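Beta-lactamase (Burkholderia cenocepacia, PDB 5E2G) probably hydrolyses beta-lactams to substituted beta-amino acids as a class C beta-lactamase, and may act as a D-alanine carboxypeptidase. Local coordinates at residues Leu156-Ala161 against Gly213-Pro218. Numbering follows the deposited sequence. Where two conformers were deposited one is given.
Sequences LGWLTA and GMLWQP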
loop_
_atom_site.group_PDB
_atom_site.type_symbol
_atom_site.label_atom_id
_atom_site.label_comp_id
_atom_site.label_asym_id
_atom_site.label_seq_id
_atom_site.Cartn_x
_atom_site.Cartn_y
_atom_site.Cartn_z
ATOM N N LEU A 156 -6.164 10.776 5.304
ATOM C CA LEU A 156 -4.973 10.680 6.142
ATOM C C LEU A 156 -3.823 11.457 5.516
ATOM O O LEU A 156 -3.127 12.213 6.202
ATOM C CB LEU A 156 -4.574 9.218 6.365
ATOM C CG LEU A 156 -3.353 8.964 7.265
ATOM C CD1 LEU A 156 -3.603 9.436 8.696
ATOM C CD2 LEU A 156 -2.946 7.496 7.247
ATOM N N GLY A 157 -3.620 11.292 4.208
ATOM C CA GLY A 157 -2.544 12.004 3.542
ATOM C C GLY A 157 -2.787 13.498 3.483
ATOM O O GLY A 157 -1.858 14.291 3.666
ATOM N N TRP A 158 -4.031 13.900 3.203
ATOM C CA TRP A 158 -4.379 15.316 3.186
ATOM C C TRP A 158 -4.024 15.976 4.507
ATOM O O TRP A 158 -3.352 17.012 4.539
ATOM C CB TRP A 158 -5.872 15.485 2.901
ATOM C CG TRP A 158 -6.175 16.475 1.821
ATOM C CD1 TRP A 158 -5.789 16.399 0.516
ATOM C CD2 TRP A 158 -6.942 17.682 1.942
ATOM N NE1 TRP A 158 -6.258 17.485 -0.184
ATOM C CE2 TRP A 158 -6.970 18.286 0.667
ATOM C CE3 TRP A 158 -7.603 18.311 3.001
ATOM C CZ2 TRP A 158 -7.629 19.487 0.423
ATOM C CZ3 TRP A 158 -8.264 19.504 2.754
ATOM C CH2 TRP A 158 -8.272 20.078 1.475
ATOM N N LEU A 159 -4.455 15.366 5.612
ATOM C CA LEU A 159 -4.295 15.976 6.925
ATOM C C LEU A 159 -2.845 15.971 7.378
ATOM O O LEU A 159 -2.412 16.907 8.056
ATOM C CB LEU A 159 -5.177 15.253 7.938
ATOM C CG LEU A 159 -6.674 15.361 7.642
ATOM C CD1 LEU A 159 -7.472 14.323 8.433
ATOM C CD2 LEU A 159 -7.191 16.772 7.913
ATOM N N THR A 160 -2.085 14.937 7.010
ATOM C CA THR A 160 -0.650 14.917 7.291
ATOM C C THR A 160 0.072 16.061 6.582
ATOM O O THR A 160 0.957 16.704 7.159
ATOM C CB THR A 160 -0.061 13.575 6.870
ATOM O OG1 THR A 160 -0.700 12.526 7.604
ATOM C CG2 THR A 160 1.443 13.544 7.115
ATOM N N ALA A 161 -0.299 16.335 5.330
ATOM C CA ALA A 161 0.300 17.451 4.613
ATOM C C ALA A 161 -0.051 18.783 5.265
ATOM O O ALA A 161 0.797 19.678 5.347
ATOM C CB ALA A 161 -0.137 17.426 3.155
ATOM N N GLY A 213 -9.452 10.882 -9.338
ATOM C CA GLY A 213 -10.476 11.537 -8.551
ATOM C C GLY A 213 -9.861 12.456 -7.508
ATOM O O GLY A 213 -8.679 12.794 -7.541
HETATM N N MSE A 214 -10.697 12.873 -6.565
HETATM C CA MSE A 214 -10.207 13.688 -5.457
HETATM C C MSE A 214 -9.592 12.765 -4.405
HETATM O O MSE A 214 -10.029 11.618 -4.258
HETATM C CB MSE A 214 -11.333 14.541 -4.865
HETATM C CG MSE A 214 -10.902 15.608 -3.848
HETATM SE SE MSE A 214 -9.508 16.859 -4.429
HETATM C CE MSE A 214 -10.237 17.384 -6.159
ATOM N N LEU A 215 -8.582 13.264 -3.688
ATOM C CA LEU A 215 -7.759 12.426 -2.820
ATOM C C LEU A 215 -7.155 11.266 -3.601
ATOM O O LEU A 215 -6.995 10.165 -3.072
ATOM C CB LEU A 215 -8.550 11.887 -1.621
ATOM C CG LEU A 215 -9.038 12.785 -0.479
ATOM C CD1 LEU A 215 -7.942 13.710 -0.008
ATOM C CD2 LEU A 215 -10.278 13.569 -0.857
ATOM N N TRP A 216 -6.830 11.493 -4.874
ATOM C CA TRP A 216 -6.265 10.417 -5.683
ATOM C C TRP A 216 -4.810 10.155 -5.341
ATOM O O TRP A 216 -4.349 9.014 -5.432
ATOM C CB TRP A 216 -6.375 10.746 -7.173
ATOM C CG TRP A 216 -5.425 11.825 -7.634
ATOM C CD1 TRP A 216 -5.659 13.176 -7.655
ATOM C CD2 TRP A 216 -4.090 11.641 -8.136
ATOM N NE1 TRP A 216 -4.553 13.839 -8.139
ATOM C CE2 TRP A 216 -3.579 12.922 -8.445
ATOM C CE3 TRP A 216 -3.279 10.518 -8.358
ATOM C CZ2 TRP A 216 -2.289 13.109 -8.957
ATOM C CZ3 TRP A 216 -2.003 10.709 -8.874
ATOM C CH2 TRP A 216 -1.523 11.993 -9.164
ATOM N N GLN A 217 -4.066 11.193 -4.986
ATOM C CA GLN A 217 -2.651 11.002 -4.675
ATOM C C GLN A 217 -2.446 10.196 -3.402
ATOM O O GLN A 217 -1.656 9.235 -3.427
ATOM C CB GLN A 217 -1.955 12.361 -4.589
ATOM C CG GLN A 217 -2.699 13.470 -5.288
ATOM C CD GLN A 217 -2.021 14.805 -5.123
ATOM O OE1 GLN A 217 -2.200 15.484 -4.112
ATOM N NE2 GLN A 217 -1.226 15.191 -6.117
ATOM N N PRO A 218 -3.102 10.505 -2.273
ATOM C CA PRO A 218 -2.796 9.754 -1.048
ATOM C C PRO A 218 -3.305 8.329 -1.069
ATOM O O PRO A 218 -2.733 7.479 -0.379
ATOM C CB PRO A 218 -3.485 10.576 0.057
ATOM C CG PRO A 218 -3.897 11.856 -0.572
ATOM C CD PRO A 218 -4.121 11.539 -2.010
#
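Leu215 lays its CD1 methyl obliquely against the pyrrole part of Trp158, where it comes within 3.5 Å of CD1 and 3.8 Å of CG of the indole. The two side chains cross at about a right angle, and a single methyl branch makes the whole approach. Because CG of Leu215 is anti to the carbonyl carbon (chi1 -69°), the isobutyl end leans nearer to the tryptophan than its CB direction would suggest. Trp158 was modelled in two conformers, so this overlap holds for one of them and its details are provisional; in that one chi1 is -131°, well away from a staggered value. Leu129 of helix 126-135 touches both side chains.

Pro218 supplies the second contact: its CB lies 3.9 Å from CA of Gly157, and with no side chain on the glycine the two CA atoms approach to 5.1 Å. The contact thus joins helix 150-164 to the short helix 216-220 and the turn that leads into it, in a penicillin-binding-protein-like fold, close to the probable Ser62-Lys65 SxxK motif, which the Pro218 ring approaches without touching. In the type II beta turn from Gly213 to Trp216, Leu215 is the third residue, hence its positive phi of 56°, and it occupies the N-cap position of the helix.

Internal to helix 150-164, a bond from Thr160 OG1 to Leu156 O (2.8 Å) helps set the rotation of the threonine side chain, which packs on helix 64-77; from the facing segment, Pro218 O is hydrogen-bonded to Thr68 OG1 of that same helix.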